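Local coordinates for ThiJ/PfpI family protein (Francisella tularensis subsp. novicida, PDB 4P5P) that is a DJ-1/PfpI-family, Hsp31-like virulence factor with a flavodoxin-like fold, classed as a cysteine protease and possibly acting as a glyoxalase III, at residues D152-V166 against W193-Q207. Sequence-based numbering, arbitrary orientation.
Sequences DKEVTGFSNNEEKIV and WQSYVKSDSKIITAQ
The antiparallel hairpin 197-206, which closes one edge of the flavodoxin-like central sheet, lies with one face against strand 154-155, while Trp193 and Gln207, before and after it, grip the capping box of helix 160-165. In that box Glu162 reaches back to Ser159, OE1 accepting from Ser159 N and OG, while Ser159 OG caps Glu162 N. Gln207 NE2 reaches Glu162 OE1 at 3.0 Å, from above the carboxylate; Gln207 OE1 accepts from Ala190 N, which orients the amide. Glu162 OE2 takes Trp193 N at 2.9 Å, nearly straight at 169°. With CG beside the backbone N (chi1 -81°), the Glu162 chain crosses one face of the indole, CG 3.7 Å from the centroid of the Trp193 six-membered ring in a CH-pi contact; Ile165 CG2 meets the ring's edge.

Val155 pairs by its backbone with Lys186 and Ser188; facing the hairpin, short side chains bring oxygens to the flanking N-H groups. Thr205 OG1 accepts from Thr156 N at 2.9 Å, and Asp200 OD2 from Glu154 N at 2.8 Å. A water links Glu154 O, Ile203 O and Thr205 OG1. Thr156 lays CG2 on the Ala206-Gln207 peptide and turns OG1, bonded to Ser188 O, toward the Tyr196 edge. Longer chains let Lys198 NZ and Glu154 OE2 form a salt bridge (2.9 Å).

Four donors converging on one buried carboxylate would probably favour its ionised form and fix its rotation, tying the helix start to the chain entering and leaving the hairpin.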
ATOM      1  N   ASP A 152      19.188  -1.935  -4.071  1.00 18.52           N
ATOM      2  CA  ASP A 152      19.627  -3.221  -4.619  1.00 20.08           C
ATOM      3  C   ASP A 152      18.538  -4.298  -4.577  1.00 20.54           C
ATOM      4  O   ASP A 152      18.807  -5.459  -4.893  1.00 22.54           O
ATOM      5  CB  ASP A 152      20.888  -3.722  -3.890  1.00 22.03           C
ATOM      6  CG  ASP A 152      22.024  -2.715  -3.939  1.00 25.72           C
ATOM      7  OD1 ASP A 152      22.151  -2.039  -4.978  1.00 26.00           O
ATOM      8  OD2 ASP A 152      22.786  -2.601  -2.949  1.00 28.76           O
ATOM      9  N   LYS A 153      17.311  -3.931  -4.220  1.00 18.02           N
ATOM     10  CA  LYS A 153      16.224  -4.903  -4.168  0.57 18.02           C
ATOM     11  C   LYS A 153      15.313  -4.763  -5.379  1.00 17.32           C
ATOM     12  O   LYS A 153      15.109  -3.668  -5.896  1.00 17.07           O
ATOM     13  CB  LYS A 153      15.440  -4.754  -2.865  0.57 19.28           C
ATOM     14  CG  LYS A 153      16.289  -5.161  -1.661  0.57 21.49           C
ATOM     15  CD  LYS A 153      15.498  -5.284  -0.386  0.57 22.97           C
ATOM     16  CE  LYS A 153      16.372  -5.815   0.753  0.57 24.02           C
ATOM     17  NZ  LYS A 153      17.566  -4.956   1.013  0.57 24.45           N
ATOM     18  N   GLU A 154      14.791  -5.900  -5.833  1.00 17.40           N
ATOM     19  CA  GLU A 154      13.858  -5.926  -6.947  1.00 18.03           C
ATOM     20  C   GLU A 154      12.471  -5.520  -6.478  1.00 17.12           C
ATOM     21  O   GLU A 154      11.905  -6.143  -5.580  1.00 17.93           O
ATOM     22  CB  GLU A 154      13.829  -7.311  -7.584  1.00 19.97           C
ATOM     23  CG  GLU A 154      15.211  -7.740  -8.028  1.00 23.88           C
ATOM     24  CD  GLU A 154      15.216  -9.006  -8.840  1.00 29.56           C
ATOM     25  OE1 GLU A 154      16.324  -9.490  -9.166  1.00 32.52           O
ATOM     26  OE2 GLU A 154      14.121  -9.519  -9.151  1.00 32.55           O
ATOM     27  N   VAL A 155      11.962  -4.452  -7.073  1.00 15.31           N
ATOM     28  CA  VAL A 155      10.647  -3.921  -6.751  1.00 13.38           C
ATOM     29  C   VAL A 155       9.872  -3.575  -8.017  1.00 13.98           C
ATOM     30  O   VAL A 155      10.437  -3.464  -9.118  1.00 14.70           O
ATOM     31  CB  VAL A 155      10.730  -2.638  -5.863  1.00 13.56           C
ATOM     32  CG1 VAL A 155      11.546  -2.883  -4.609  1.00 12.76           C
ATOM     33  CG2 VAL A 155      11.299  -1.451  -6.655  1.00 14.53           C
ATOM     34  N   THR A 156       8.566  -3.416  -7.850  1.00 13.39           N
ATOM     35  CA  THR A 156       7.725  -2.782  -8.845  1.00 13.56           C
ATOM     36  C   THR A 156       6.806  -1.792  -8.141  1.00 14.40           C
ATOM     37  O   THR A 156       7.011  -1.484  -6.955  1.00 13.57           O
ATOM     38  CB  THR A 156       6.914  -3.828  -9.657  1.00 14.26           C
ATOM     39  OG1 THR A 156       6.253  -3.190 -10.754  1.00 15.48           O
ATOM     40  CG2 THR A 156       5.893  -4.544  -8.781  1.00 14.11           C
ATOM     41  N   GLY A 157       5.819  -1.294  -8.874  1.00 14.52           N
ATOM     42  CA  GLY A 157       4.914  -0.257  -8.404  1.00 14.45           C
ATOM     43  C   GLY A 157       4.294   0.386  -9.629  1.00 15.27           C
ATOM     44  O   GLY A 157       4.668   0.045 -10.748  1.00 16.41           O
ATOM     45  N   PHE A 158       3.343   1.297  -9.435  1.00 15.28           N
ATOM     46  CA  PHE A 158       2.615   1.905 -10.548  1.00 16.15           C
ATOM     47  C   PHE A 158       3.594   2.518 -11.557  1.00 16.96           C
ATOM     48  O   PHE A 158       4.424   3.354 -11.206  1.00 17.17           O
ATOM     49  CB  PHE A 158       1.641   2.956 -10.010  1.00 17.97           C
ATOM     50  CG  PHE A 158       0.486   3.268 -10.924  1.00 19.22           C
ATOM     51  CD1 PHE A 158      -0.606   2.410 -11.015  1.00 20.47           C
ATOM     52  CD2 PHE A 158       0.470   4.432 -11.664  1.00 19.33           C
ATOM     53  CE1 PHE A 158      -1.683   2.716 -11.838  1.00 21.49           C
ATOM     54  CE2 PHE A 158      -0.597   4.738 -12.476  1.00 21.06           C
ATOM     55  CZ  PHE A 158      -1.675   3.880 -12.563  1.00 21.91           C
ATOM     56  N   SER A 159       3.488   2.107 -12.817  1.00 17.52           N
ATOM     57  CA  SER A 159       4.515   2.425 -13.808  1.00 19.40           C
ATOM     58  C   SER A 159       4.293   3.799 -14.426  1.00 19.47           C
ATOM     59  O   SER A 159       3.179   4.307 -14.429  1.00 21.41           O
ATOM     60  CB  SER A 159       4.544   1.355 -14.904  1.00 21.32           C
ATOM     61  OG  SER A 159       3.402   1.440 -15.728  1.00 22.84           O
ATOM     62  N   ASN A 160       5.357   4.395 -14.960  1.00 20.44           N
ATOM     63  CA  ASN A 160       5.231   5.669 -15.658  1.00 18.90           C
ATOM     64  C   ASN A 160       4.288   5.573 -16.854  1.00 20.71           C
ATOM     65  O   ASN A 160       3.565   6.514 -17.158  1.00 20.67           O
ATOM     66  CB  ASN A 160       6.600   6.160 -16.122  1.00 19.96           C
ATOM     67  CG  ASN A 160       7.441   6.660 -14.986  1.00 21.25           C
ATOM     68  OD1 ASN A 160       6.925   6.953 -13.916  1.00 23.26           O
ATOM     69  ND2 ASN A 160       8.747   6.771 -15.209  1.00 21.27           N
ATOM     70  N   ASN A 161       4.315   4.425 -17.516  1.00 22.22           N
ATOM     71  CA  ASN A 161       3.433   4.143 -18.643  1.00 23.43           C
ATOM     72  C   ASN A 161       1.975   4.233 -18.204  1.00 23.18           C
ATOM     73  O   ASN A 161       1.173   4.945 -18.806  1.00 23.28           O
ATOM     74  CB  ASN A 161       3.754   2.756 -19.200  1.00 25.48           C
ATOM     75  CG  ASN A 161       2.838   2.337 -20.335  1.00 28.71           C
ATOM     76  OD1 ASN A 161       2.435   3.146 -21.183  1.00 29.89           O
ATOM     77  ND2 ASN A 161       2.526   1.044 -20.372  1.00 29.89           N
ATOM     78  N   GLU A 162       1.644   3.518 -17.134  1.00 22.41           N
ATOM     79  CA  GLU A 162       0.286   3.525 -16.604  1.00 21.88           C
ATOM     80  C   GLU A 162      -0.101   4.937 -16.162  1.00 21.79           C
ATOM     81  O   GLU A 162      -1.221   5.377 -16.406  1.00 22.81           O
ATOM     82  CB  GLU A 162       0.158   2.521 -15.447  1.00 22.20           C
ATOM     83  CG  GLU A 162      -0.045   1.092 -15.928  1.00 21.39           C
ATOM     84  CD  GLU A 162       0.486   0.024 -14.983  1.00 20.73           C
ATOM     85  OE1 GLU A 162       1.501   0.255 -14.291  1.00 20.24           O
ATOM     86  OE2 GLU A 162      -0.105  -1.079 -14.954  1.00 22.47           O
ATOM     87  N   GLU A 163       0.825   5.649 -15.520  1.00 21.31           N
ATOM     88  CA  GLU A 163       0.561   7.023 -15.079  1.00 21.66           C
ATOM     89  C   GLU A 163       0.243   7.952 -16.268  1.00 22.88           C
ATOM     90  O   GLU A 163      -0.621   8.826 -16.180  1.00 22.21           O
ATOM     91  CB  GLU A 163       1.755   7.568 -14.274  1.00 21.73           C
ATOM     92  CG  GLU A 163       1.395   8.743 -13.378  1.00 21.22           C
ATOM     93  CD  GLU A 163       0.618   8.311 -12.132  1.00 20.51           C
ATOM     94  OE1 GLU A 163       1.275   7.945 -11.132  1.00 20.48           O
ATOM     95  OE2 GLU A 163      -0.635   8.330 -12.148  1.00 22.03           O
ATOM     96  N   LYS A 164       0.938   7.752 -17.381  1.00 22.93           N
ATOM     97  CA  LYS A 164       0.691   8.526 -18.594  1.00 25.42           C
ATOM     98  C   LYS A 164      -0.673   8.198 -19.206  1.00 25.28           C
ATOM     99  O   LYS A 164      -1.397   9.092 -19.649  1.00 25.98           O
ATOM    100  CB  LYS A 164       1.817   8.275 -19.600  1.00 29.36           C
ATOM    101  CG  LYS A 164       1.762   9.172 -20.824  1.00 35.14           C
ATOM    102  CD  LYS A 164       2.978   8.979 -21.716  1.00 40.31           C
ATOM    103  CE  LYS A 164       2.839   9.772 -23.008  1.00 43.54           C
ATOM    104  NZ  LYS A 164       4.105   9.823 -23.787  1.00 45.82           N
ATOM    105  N   ILE A 165      -1.022   6.919 -19.222  1.00 26.05           N
ATOM    106  CA  ILE A 165      -2.309   6.490 -19.755  1.00 25.40           C
ATOM    107  C   ILE A 165      -3.478   7.147 -19.016  1.00 26.51           C
ATOM    108  O   ILE A 165      -4.454   7.546 -19.647  1.00 27.35           O
ATOM    109  CB  ILE A 165      -2.444   4.956 -19.693  1.00 26.51           C
ATOM    110  CG1 ILE A 165      -1.486   4.313 -20.702  1.00 26.35           C
ATOM    111  CG2 ILE A 165      -3.874   4.505 -19.989  1.00 26.83           C
ATOM    112  CD1 ILE A 165      -1.276   2.827 -20.496  1.00 26.48           C
ATOM    113  N   VAL A 166      -3.387   7.266 -17.691  1.00 26.31           N
ATOM    114  CA  VAL A 166      -4.480   7.854 -16.907  1.00 27.78           C
ATOM    115  C   VAL A 166      -4.384   9.386 -16.823  1.00 28.64           C
ATOM    116  O   VAL A 166      -5.220  10.037 -16.184  1.00 29.73           O
ATOM    117  CB  VAL A 166      -4.540   7.264 -15.473  1.00 28.15           C
ATOM    118  CG1 VAL A 166      -4.773   5.762 -15.528  1.00 28.21           C
ATOM    119  CG2 VAL A 166      -3.283   7.588 -14.682  1.00 27.79           C
ATOM    120  N   TRP A 193      -1.538  -2.679 -16.907  1.00 24.26           N
ATOM    121  CA  TRP A 193      -2.718  -3.322 -16.321  1.00 22.67           C
ATOM    122  C   TRP A 193      -2.608  -4.837 -16.231  1.00 23.03           C
ATOM    123  O   TRP A 193      -3.604  -5.518 -15.968  1.00 24.36           O
ATOM    124  CB  TRP A 193      -3.967  -2.948 -17.104  1.00 23.51           C
ATOM    125  CG  TRP A 193      -3.989  -1.521 -17.510  1.00 24.33           C
ATOM    126  CD1 TRP A 193      -4.117  -1.036 -18.777  1.00 24.41           C
ATOM    127  CD2 TRP A 193      -3.857  -0.380 -16.652  1.00 23.80           C
ATOM    128  NE1 TRP A 193      -4.084   0.339 -18.762  1.00 25.29           N
ATOM    129  CE2 TRP A 193      -3.926   0.766 -17.470  1.00 24.81           C
ATOM    130  CE3 TRP A 193      -3.692  -0.216 -15.274  1.00 23.44           C
ATOM    131  CZ2 TRP A 193      -3.840   2.061 -16.950  1.00 25.25           C
ATOM    132  CZ3 TRP A 193      -3.609   1.066 -14.763  1.00 23.54           C
ATOM    133  CH2 TRP A 193      -3.679   2.186 -15.599  1.00 24.84           C
ATOM    134  N   GLN A 194      -1.397  -5.356 -16.403  1.00 22.27           N
ATOM    135  CA  GLN A 194      -1.119  -6.767 -16.170  1.00 23.27           C
ATOM    136  C   GLN A 194      -0.683  -7.001 -14.727  1.00 21.48           C
ATOM    137  O   GLN A 194      -0.020  -6.157 -14.132  1.00 22.56           O
ATOM    138  CB  GLN A 194      -0.034  -7.258 -17.125  1.00 26.46           C
ATOM    139  CG  GLN A 194      -0.399  -7.088 -18.575  1.00 30.86           C
ATOM    140  CD  GLN A 194      -1.552  -7.977 -18.972  1.00 34.91           C
ATOM    141  OE1 GLN A 194      -1.380  -9.184 -19.149  1.00 37.67           O
ATOM    142  NE2 GLN A 194      -2.735  -7.389 -19.116  1.00 35.58           N
ATOM    143  N   SER A 195      -1.048  -8.151 -14.175  1.00 20.54           N
ATOM    144  CA  SER A 195      -0.655  -8.510 -12.819  1.00 18.73           C
ATOM    145  C   SER A 195       0.851  -8.729 -12.759  1.00 20.03           C
ATOM    146  O   SER A 195       1.424  -9.469 -13.573  1.00 21.79           O
ATOM    147  CB  SER A 195      -1.393  -9.762 -12.360  1.00 18.90           C
ATOM    148  OG  SER A 195      -1.042 -10.108 -11.027  1.00 18.94           O
ATOM    149  N   TYR A 196       1.489  -8.078 -11.791  1.00 18.67           N
ATOM    150  CA  TYR A 196       2.941  -8.140 -11.646  1.00 17.56           C
ATOM    151  C   TYR A 196       3.334  -7.922 -10.199  1.00 16.42           C
ATOM    152  O   TYR A 196       3.030  -6.881  -9.619  1.00 16.20           O
ATOM    153  CB  TYR A 196       3.610  -7.103 -12.533  1.00 17.68           C
ATOM    154  CG  TYR A 196       5.107  -7.285 -12.681  1.00 17.29           C
ATOM    155  CD1 TYR A 196       5.631  -8.427 -13.265  1.00 17.93           C
ATOM    156  CD2 TYR A 196       5.997  -6.304 -12.268  1.00 17.22           C
ATOM    157  CE1 TYR A 196       6.995  -8.590 -13.425  1.00 16.55           C
ATOM    158  CE2 TYR A 196       7.369  -6.461 -12.430  1.00 16.45           C
ATOM    159  CZ  TYR A 196       7.862  -7.608 -13.006  1.00 16.89           C
ATOM    160  OH  TYR A 196       9.230  -7.771 -13.161  1.00 17.67           O
ATOM    161  N   VAL A 197       3.993  -8.924  -9.632  1.00 16.39           N
ATOM    162  CA  VAL A 197       4.389  -8.926  -8.235  1.00 15.36           C
ATOM    163  C   VAL A 197       5.861  -9.296  -8.098  1.00 16.18           C
ATOM    164  O   VAL A 197       6.325 -10.276  -8.675  1.00 17.37           O
ATOM    165  CB  VAL A 197       3.532  -9.911  -7.417  1.00 16.56           C
ATOM    166  CG1 VAL A 197       3.959  -9.935  -5.951  1.00 16.26           C
ATOM    167  CG2 VAL A 197       2.061  -9.548  -7.542  1.00 17.71           C
ATOM    168  N   LYS A 198       6.581  -8.499  -7.313  1.00 14.30           N
ATOM    169  CA  LYS A 198       7.973  -8.752  -6.992  1.00 15.26           C
ATOM    170  C   LYS A 198       8.143  -9.064  -5.514  1.00 15.55           C
ATOM    171  O   LYS A 198       7.428  -8.511  -4.681  1.00 14.91           O
ATOM    172  CB  LYS A 198       8.828  -7.540  -7.365  1.00 16.25           C
ATOM    173  CG  LYS A 198       8.831  -7.227  -8.869  1.00 16.99           C
ATOM    174  CD  LYS A 198       9.406  -8.361  -9.728  1.00 19.35           C
ATOM    175  CE  LYS A 198      10.816  -8.717  -9.344  1.00 20.14           C
ATOM    176  NZ  LYS A 198      11.443  -9.693 -10.279  1.00 22.96           N
ATOM    177  N   SER A 199       9.081  -9.953  -5.208  1.00 16.65           N
ATOM    178  CA  SER A 199       9.365 -10.338  -3.836  0.59 16.66           C
ATOM    179  C   SER A 199      10.879 -10.440  -3.638  1.00 17.43           C
ATOM    180  O   SER A 199      11.554 -11.232  -4.308  1.00 20.71           O
ATOM    181  CB  SER A 199       8.674 -11.658  -3.501  0.59 17.18           C
ATOM    182  OG  SER A 199       8.710 -11.915  -2.110  0.59 17.75           O
ATOM    183  N   ASP A 200      11.400  -9.638  -2.720  1.00 16.99           N
ATOM    184  CA  ASP A 200      12.829  -9.589  -2.448  1.00 16.68           C
ATOM    185  C   ASP A 200      13.018  -9.343  -0.960  1.00 17.33           C
ATOM    186  O   ASP A 200      12.623  -8.298  -0.453  1.00 17.85           O
ATOM    187  CB  ASP A 200      13.492  -8.480  -3.274  1.00 17.69           C
ATOM    188  CG  ASP A 200      14.996  -8.569  -3.281  1.00 19.71           C
ATOM    189  OD1 ASP A 200      15.576  -9.084  -2.305  1.00 21.85           O
ATOM    190  OD2 ASP A 200      15.608  -8.111  -4.254  1.00 20.64           O
ATOM    191  N   SER A 201      13.596 -10.313  -0.262  1.00 18.21           N
ATOM    192  CA  SER A 201      13.860 -10.179   1.169  1.00 17.88           C
ATOM    193  C   SER A 201      12.591  -9.876   1.978  1.00 16.36           C
ATOM    194  O   SER A 201      12.632  -9.105   2.933  1.00 17.04           O
ATOM    195  CB  SER A 201      14.901  -9.081   1.399  1.00 19.33           C
ATOM    196  OG  SER A 201      16.047  -9.309   0.595  1.00 23.45           O
ATOM    197  N   LYS A 202      11.484 -10.501   1.577  1.00 15.66           N
ATOM    198  CA  LYS A 202      10.164 -10.346   2.195  1.00 16.03           C
ATOM    199  C   LYS A 202       9.611  -8.930   2.047  1.00 14.61           C
ATOM    200  O   LYS A 202       8.658  -8.555   2.726  1.00 15.67           O
ATOM    201  CB  LYS A 202      10.201 -10.759   3.666  1.00 18.92           C
ATOM    202  CG  LYS A 202      10.366 -12.264   3.878  1.00 21.48           C
ATOM    203  CD  LYS A 202      10.194 -12.574   5.345  1.00 25.43           C
ATOM    204  CE  LYS A 202      10.172 -14.040   5.646  1.00 29.37           C
ATOM    205  NZ  LYS A 202       9.973 -14.241   7.113  1.00 31.20           N
ATOM    206  N   ILE A 203      10.181  -8.166   1.118  1.00 13.08           N
ATOM    207  CA  ILE A 203       9.571  -6.937   0.642  1.00 14.16           C
ATOM    208  C   ILE A 203       8.825  -7.294  -0.637  1.00 13.86           C
ATOM    209  O   ILE A 203       9.442  -7.648  -1.641  1.00 14.09           O
ATOM    210  CB  ILE A 203      10.607  -5.837   0.369  1.00 15.00           C
ATOM    211  CG1 ILE A 203      11.334  -5.477   1.666  1.00 15.24           C
ATOM    212  CG2 ILE A 203       9.922  -4.607  -0.240  1.00 16.78           C
ATOM    213  CD1 ILE A 203      12.546  -4.574   1.474  1.00 16.67           C
ATOM    214  N   ILE A 204       7.505  -7.203  -0.585  1.00 13.32           N
ATOM    215  CA  ILE A 204       6.640  -7.643  -1.659  1.00 13.32           C
ATOM    216  C   ILE A 204       5.959  -6.427  -2.253  1.00 13.69           C
ATOM    217  O   ILE A 204       5.245  -5.713  -1.554  1.00 14.41           O
ATOM    218  CB  ILE A 204       5.595  -8.654  -1.156  1.00 14.65           C
ATOM    219  CG1 ILE A 204       6.317  -9.877  -0.576  1.00 16.19           C
ATOM    220  CG2 ILE A 204       4.663  -9.061  -2.291  1.00 14.65           C
ATOM    221  CD1 ILE A 204       5.418 -10.814   0.194  1.00 17.79           C
ATOM    222  N   THR A 205       6.190  -6.179  -3.530  1.00 13.31           N
ATOM    223  CA  THR A 205       5.576  -5.046  -4.201  1.00 12.84           C
ATOM    224  C   THR A 205       4.760  -5.512  -5.407  1.00 13.62           C
ATOM    225  O   THR A 205       5.009  -6.575  -5.981  1.00 14.20           O
ATOM    226  CB  THR A 205       6.630  -3.996  -4.639  1.00 12.91           C
ATOM    227  OG1 THR A 205       7.664  -4.618  -5.408  1.00 12.24           O
ATOM    228  CG2 THR A 205       7.287  -3.324  -3.430  1.00 12.51           C
ATOM    229  N   ALA A 206       3.753  -4.729  -5.754  1.00 12.53           N
ATOM    230  CA  ALA A 206       2.812  -5.085  -6.810  1.00 12.59           C
ATOM    231  C   ALA A 206       2.505  -3.835  -7.620  1.00 12.68           C
ATOM    232  O   ALA A 206       2.541  -2.721  -7.107  1.00 14.20           O
ATOM    233  CB  ALA A 206       1.545  -5.690  -6.226  1.00 12.94           C
ATOM    234  N   GLN A 207       2.221  -4.018  -8.902  1.00 13.70           N
ATOM    235  CA  GLN A 207       2.249  -2.906  -9.839  1.00 14.71           C
ATOM    236  C   GLN A 207       0.974  -2.056  -9.895  1.00 15.06           C
ATOM    237  O   GLN A 207       1.060  -0.842 -10.015  1.00 14.79           O
ATOM    238  CB  GLN A 207       2.552  -3.456 -11.230  1.00 15.80           C
ATOM    239  CG  GLN A 207       2.727  -2.402 -12.300  1.00 16.64           C
ATOM    240  CD  GLN A 207       3.177  -3.008 -13.608  1.00 18.63           C
ATOM    241  OE1 GLN A 207       3.879  -4.019 -13.619  1.00 18.79           O
ATOM    242  NE2 GLN A 207       2.772  -2.401 -14.717  1.00 19.80           N
TER
HETATM  243  O   HOH W   1       9.636  -6.044  -3.958  1.00 15.05           O